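Local coordinates for protein putative ribose operon repressor (Burkholderia thailandensis, PDB 3EGC) that is probably a LacI-family transcriptional repressor that binds operator DNA, with a sugar-binding-type regulatory domain suggesting control by a small effector, at residues A[70-74]-A[94-98]; A[115-119]-A[270-274]. All blocks are in the same frame, centred on the assembly; numbering follows the deposited sequence.

Contact 1: A[70-74]-A[94-98]; sequences LAPSE and NRELR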
loop_
_atom_site.group_PDB
_atom_site.type_symbol
_atom_site.label_atom_id
_atom_site.label_comp_id
_atom_site.label_asym_id
_atom_site.label_seq_id
_atom_site.Cartn_x
_atom_site.Cartn_y
_atom_site.Cartn_z
ATOM N N LEU A 70 -11.127 7.285 12.416
ATOM C CA LEU A 70 -12.010 6.592 11.506
ATOM C C LEU A 70 -11.851 7.107 10.067
ATOM O O LEU A 70 -12.090 8.268 9.784
ATOM C CB LEU A 70 -13.480 6.757 12.008
ATOM C CG LEU A 70 -14.547 6.286 11.023
ATOM C CD1 LEU A 70 -14.398 4.789 10.681
ATOM C CD2 LEU A 70 -16.035 6.573 11.474
ATOM N N ALA A 71 -11.412 6.266 9.174
ATOM C CA ALA A 71 -11.539 6.565 7.744
ATOM C C ALA A 71 -12.892 6.012 7.253
ATOM O O ALA A 71 -13.038 4.812 6.983
ATOM C CB ALA A 71 -10.394 5.939 6.943
ATOM N N PRO A 72 -13.875 6.882 7.143
ATOM C CA PRO A 72 -15.214 6.442 6.926
ATOM C C PRO A 72 -15.484 5.741 5.590
ATOM O O PRO A 72 -14.955 6.116 4.532
ATOM C CB PRO A 72 -16.043 7.744 7.037
ATOM C CG PRO A 72 -15.126 8.754 7.665
ATOM C CD PRO A 72 -13.778 8.337 7.267
ATOM N N SER A 73 -16.325 4.735 5.662
ATOM C CA SER A 73 -16.759 4.041 4.486
ATOM C C SER A 73 -17.990 4.803 4.053
ATOM O O SER A 73 -18.601 5.517 4.867
ATOM C CB SER A 73 -17.140 2.617 4.870
ATOM O OG SER A 73 -15.973 1.832 5.074
ATOM N N GLU A 74 -18.332 4.703 2.781
ATOM C CA GLU A 74 -19.464 5.440 2.242
ATOM C C GLU A 74 -20.714 4.840 2.833
ATOM O O GLU A 74 -20.937 3.639 2.708
ATOM C CB GLU A 74 -19.537 5.313 0.718
ATOM C CG GLU A 74 -20.621 6.172 0.083
ATOM C CD GLU A 74 -20.646 6.076 -1.425
ATOM O OE1 GLU A 74 -20.072 5.129 -1.986
ATOM O OE2 GLU A 74 -21.278 6.936 -2.064
ATOM N N ASN A 94 -9.634 11.889 5.959
ATOM C CA ASN A 94 -9.858 11.753 4.533
ATOM C C ASN A 94 -11.249 12.274 4.141
ATOM O O ASN A 94 -11.380 13.143 3.234
ATOM C CB ASN A 94 -9.571 10.320 4.069
ATOM C CG ASN A 94 -10.000 10.043 2.618
ATOM O OD1 ASN A 94 -10.737 9.077 2.351
ATOM N ND2 ASN A 94 -9.575 10.870 1.702
ATOM N N ARG A 95 -12.268 11.758 4.834
ATOM C CA ARG A 95 -13.658 12.170 4.621
ATOM C C ARG A 95 -14.218 12.614 5.971
ATOM O O ARG A 95 -13.997 11.930 6.959
ATOM C CB ARG A 95 -14.540 11.020 4.060
ATOM C CG ARG A 95 -14.357 10.760 2.580
ATOM C CD ARG A 95 -13.755 9.430 2.279
ATOM N NE ARG A 95 -14.727 8.341 2.346
ATOM C CZ ARG A 95 -14.653 7.190 1.681
ATOM N NH1 ARG A 95 -13.665 6.927 0.836
ATOM N NH2 ARG A 95 -15.597 6.286 1.877
ATOM N N GLU A 96 -14.953 13.721 5.995
ATOM C CA GLU A 96 -15.502 14.242 7.239
ATOM C C GLU A 96 -16.744 13.444 7.655
ATOM O O GLU A 96 -17.373 12.750 6.837
ATOM C CB GLU A 96 -15.838 15.733 7.094
ATOM C CG GLU A 96 -16.992 15.915 6.179
ATOM C CD GLU A 96 -17.256 17.365 5.817
ATOM O OE1 GLU A 96 -18.195 17.782 5.372
ATOM O OE2 GLU A 96 -16.601 18.267 5.934
ATOM N N LEU A 97 -17.111 13.550 8.928
ATOM C CA LEU A 97 -18.286 12.872 9.449
ATOM C C LEU A 97 -19.506 13.785 9.474
ATOM O O LEU A 97 -20.616 13.350 9.130
ATOM C CB LEU A 97 -18.019 12.377 10.853
ATOM C CG LEU A 97 -17.701 10.907 11.097
ATOM C CD1 LEU A 97 -17.542 10.168 9.784
ATOM C CD2 LEU A 97 -16.478 10.758 12.030
ATOM N N ARG A 98 -19.313 15.045 9.861
ATOM C CA ARG A 98 -20.450 15.962 10.002
ATOM C C ARG A 98 -21.273 15.500 11.170
ATOM O O ARG A 98 -22.474 15.369 11.081
ATOM C CB ARG A 98 -21.310 15.968 8.743
ATOM C CG ARG A 98 -20.699 16.818 7.637
ATOM C CD ARG A 98 -21.165 16.408 6.293
ATOM N NE ARG A 98 -22.618 16.349 6.184
ATOM C CZ ARG A 98 -23.247 15.546 5.339
ATOM N NH1 ARG A 98 -24.579 15.529 5.300
ATOM N NH2 ARG A 98 -22.541 14.795 4.505
#
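Leu70 and Leu97 begin the contact between two loops that leave the C-terminal ends of neighbouring parallel strands, 67-70 and 90-93, in the Rossmann-like sheet of a periplasmic-binding-protein fold. Leu70 CD2 and Leu97 CD2 meet methyl to methyl at 4.2 Å. Pro72 and Arg95 contribute the largest shares of the contact, the proline with its ring turned to the opposite loop. Its CG lies 3.5 Å from Leu97 CD1, the two side chains meeting at a slant, while the same CG sits 3.4 Å from the carbonyl oxygen Arg95 O. Pro72 CG thus meets a methyl and a backbone oxygen from two directions about a right angle apart. The torsions of Leu97 (chi1 -102°, chi2 7°) depart from the common leucine rotamers, so the exact place of its methyls is less certain.

Beyond the ring, Pro72 O lies over one face of the Arg95 guanidinium, 3.1 Å from Arg95 CZ, at an angle too poor for a hydrogen bond. Arg95 gets there by folding back: CG stands beside its backbone N (chi1 -78°) and the chain bends again at chi2 and chi3, with a weak, long ion pair from NH2 to Glu48. Ser73 turns away, its OG hydrogen-bonded to Thr46 OG1 and its N to Glu53 OE2, and Glu74 sends its carboxylate to Ser134 through OE2. Arg95 also touches Leu137 and Thr139, which follow strand 128-131, so both loops probably border the cleft between subdomains, where relatives bind their ligands. At the edge of the guanidinium, in its plane, Glu74 N stands 3.3 Å from Arg95 NH2, a meeting of two donors.

Contact 2: A[115-119]-A[270-274]; sequences TAVEY and RFVTH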
loop_
_atom_site.group_PDB
_atom_site.type_symbol
_atom_site.label_atom_id
_atom_site.label_comp_id
_atom_site.label_asym_id
_atom_site.label_seq_id
_atom_site.Cartn_x
_atom_site.Cartn_y
_atom_site.Cartn_z
ATOM N N THR A 115 -5.357 23.427 -9.127
ATOM C CA THR A 115 -3.979 23.605 -9.522
ATOM C C THR A 115 -3.615 22.594 -10.621
ATOM O O THR A 115 -3.011 22.966 -11.606
ATOM C CB THR A 115 -2.993 23.455 -8.342
ATOM O OG1 THR A 115 -3.269 24.438 -7.353
ATOM C CG2 THR A 115 -1.497 23.627 -8.797
ATOM N N ALA A 116 -4.038 21.328 -10.464
ATOM C CA ALA A 116 -3.705 20.324 -11.463
ATOM C C ALA A 116 -4.388 20.593 -12.796
ATOM O O ALA A 116 -3.814 20.436 -13.870
ATOM C CB ALA A 116 -4.021 18.967 -10.952
ATOM N N VAL A 117 -5.648 20.996 -12.733
ATOM C CA VAL A 117 -6.362 21.320 -13.980
ATOM C C VAL A 117 -5.821 22.586 -14.662
ATOM O O VAL A 117 -5.813 22.673 -15.877
ATOM C CB VAL A 117 -7.860 21.380 -13.748
ATOM C CG1 VAL A 117 -8.606 22.042 -14.944
ATOM C CG2 VAL A 117 -8.392 19.960 -13.406
ATOM N N GLU A 118 -5.361 23.551 -13.878
ATOM C CA GLU A 118 -4.817 24.798 -14.426
ATOM C C GLU A 118 -3.522 24.555 -15.149
ATOM O O GLU A 118 -3.187 25.254 -16.121
ATOM C CB GLU A 118 -4.560 25.810 -13.324
ATOM C CG GLU A 118 -5.822 26.310 -12.663
ATOM C CD GLU A 118 -5.545 27.470 -11.711
ATOM O OE1 GLU A 118 -4.652 27.332 -10.859
ATOM O OE2 GLU A 118 -6.235 28.514 -11.809
ATOM N N TYR A 119 -2.784 23.574 -14.640
ATOM C CA TYR A 119 -1.644 23.080 -15.315
ATOM C C TYR A 119 -1.975 22.480 -16.686
ATOM O O TYR A 119 -1.240 22.698 -17.648
ATOM C CB TYR A 119 -0.949 22.048 -14.442
ATOM C CG TYR A 119 0.145 21.274 -15.138
ATOM C CD1 TYR A 119 1.427 21.732 -15.133
ATOM C CD2 TYR A 119 -0.128 20.137 -15.835
ATOM C CE1 TYR A 119 2.475 21.013 -15.750
ATOM C CE2 TYR A 119 0.875 19.425 -16.454
ATOM C CZ TYR A 119 2.168 19.869 -16.390
ATOM O OH TYR A 119 3.160 19.182 -17.026
ATOM N N ARG A 270 0.702 19.169 -2.377
ATOM C CA ARG A 270 1.616 19.801 -3.245
ATOM C C ARG A 270 1.561 19.192 -4.645
ATOM O O ARG A 270 1.419 17.993 -4.826
ATOM C CB ARG A 270 3.025 19.823 -2.659
ATOM C CG ARG A 270 3.953 18.862 -3.254
ATOM C CD ARG A 270 5.252 18.863 -2.512
ATOM N NE ARG A 270 6.334 18.478 -3.377
ATOM C CZ ARG A 270 6.846 17.258 -3.439
ATOM N NH1 ARG A 270 6.373 16.295 -2.680
ATOM N NH2 ARG A 270 7.836 17.016 -4.270
ATOM N N PHE A 271 1.662 20.070 -5.625
ATOM C CA PHE A 271 1.601 19.655 -7.025
ATOM C C PHE A 271 2.995 19.235 -7.492
ATOM O O PHE A 271 3.973 19.967 -7.320
ATOM C CB PHE A 271 1.056 20.798 -7.891
ATOM C CG PHE A 271 0.706 20.376 -9.279
ATOM C CD1 PHE A 271 1.191 21.082 -10.365
ATOM C CD2 PHE A 271 -0.100 19.275 -9.504
ATOM C CE1 PHE A 271 0.884 20.688 -11.670
ATOM C CE2 PHE A 271 -0.444 18.906 -10.772
ATOM C CZ PHE A 271 0.057 19.617 -11.880
ATOM N N VAL A 272 3.089 18.033 -8.047
ATOM C CA VAL A 272 4.386 17.515 -8.483
ATOM C C VAL A 272 4.311 17.245 -9.967
ATOM O O VAL A 272 3.500 16.419 -10.412
ATOM C CB VAL A 272 4.722 16.204 -7.735
ATOM C CG1 VAL A 272 6.073 15.597 -8.188
ATOM C CG2 VAL A 272 4.662 16.441 -6.192
ATOM N N THR A 273 5.144 17.927 -10.736
ATOM C CA THR A 273 5.143 17.750 -12.195
ATOM C C THR A 273 6.249 16.792 -12.636
ATOM O O THR A 273 6.181 16.264 -13.730
ATOM C CB THR A 273 5.305 19.117 -12.966
ATOM O OG1 THR A 273 6.553 19.734 -12.614
ATOM C CG2 THR A 273 4.201 20.060 -12.555
ATOM N N HIS A 274 7.261 16.573 -11.798
ATOM C CA HIS A 274 8.363 15.672 -12.153
ATOM C C HIS A 274 9.326 16.210 -13.232
ATOM O O HIS A 274 9.541 17.412 -13.391
ATOM C CB HIS A 274 7.836 14.308 -12.649
ATOM C CG HIS A 274 6.916 13.617 -11.700
ATOM N ND1 HIS A 274 5.583 13.396 -11.979
ATOM C CD2 HIS A 274 7.128 13.102 -10.464
ATOM C CE1 HIS A 274 5.015 12.779 -10.953
ATOM N NE2 HIS A 274 5.927 12.606 -10.014
#
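Helix 115-119 runs over strand 270-272 with the axes 9.7 Å apart and their directions 32° from parallel, as in the helix-on-sheet packing of an alpha/beta subdomain, and Ala116 and Phe271 are the residues closest in backbone. Phe271 is the central side chain. With CG anti to its backbone N (chi1 -169°), its ring stands up from the strand against one side of the helix, where Thr115 and Ala116, and Tyr119 a turn later, receive it. Thr115 lies low against the ring's root: its CG2 is 3.9 Å from Phe271 CB, the two side chains sliding past each other in opposite directions. Its hydroxyl serves the helix instead, OG1 being hydrogen-bonded to Arg111 O one turn back.

Ala116 is small enough to let the ring come close to the helix backbone, so that Phe271 CE2 is 3.6 Å from both Ala116 CB and Ala116 CA. Tyr119 meets the far end of the ring. Its CB lies 3.6 Å from Phe271 CE1, and its own ring receives the Phe271 edge on its face. This is an offset edge-to-face pair, with centroids 5.3 Å apart and planes at 66°. Further out, Thr273 CG2 touches Tyr119 CE1 at 3.8 Å, extending the apolar line beyond the end of the strand.

Pro235, just before strand 236-238, touches both aromatic side chains. That strand runs antiparallel to 264-272 and bonds to it at Arg270 and Val272, with a salt bridge from Arg270 to Glu238. Val117, on the helix's other side, packs on Phe147, Ala150 and Met151 of helix 138-153.

The two contacts share no helix or strand, and their centres lie 26 Å apart with nearest atoms about 14 Å away. Contact 1 is buried and joins two loops that follow adjacent parallel strands; contact 2 lies near the surface, where helix 109-122 covers the end of the long strand 264-272. The chemistry follows the setting. Between 70-74 and 94-98, apolar groups give way to backbone carbonyls and a folded arginine, with polar ties to residues beyond the two loops. Between 115-119 and 270-274, contact is made by carbon atoms throughout, centred on an aromatic pair. Helix 138-153 touches residues of both.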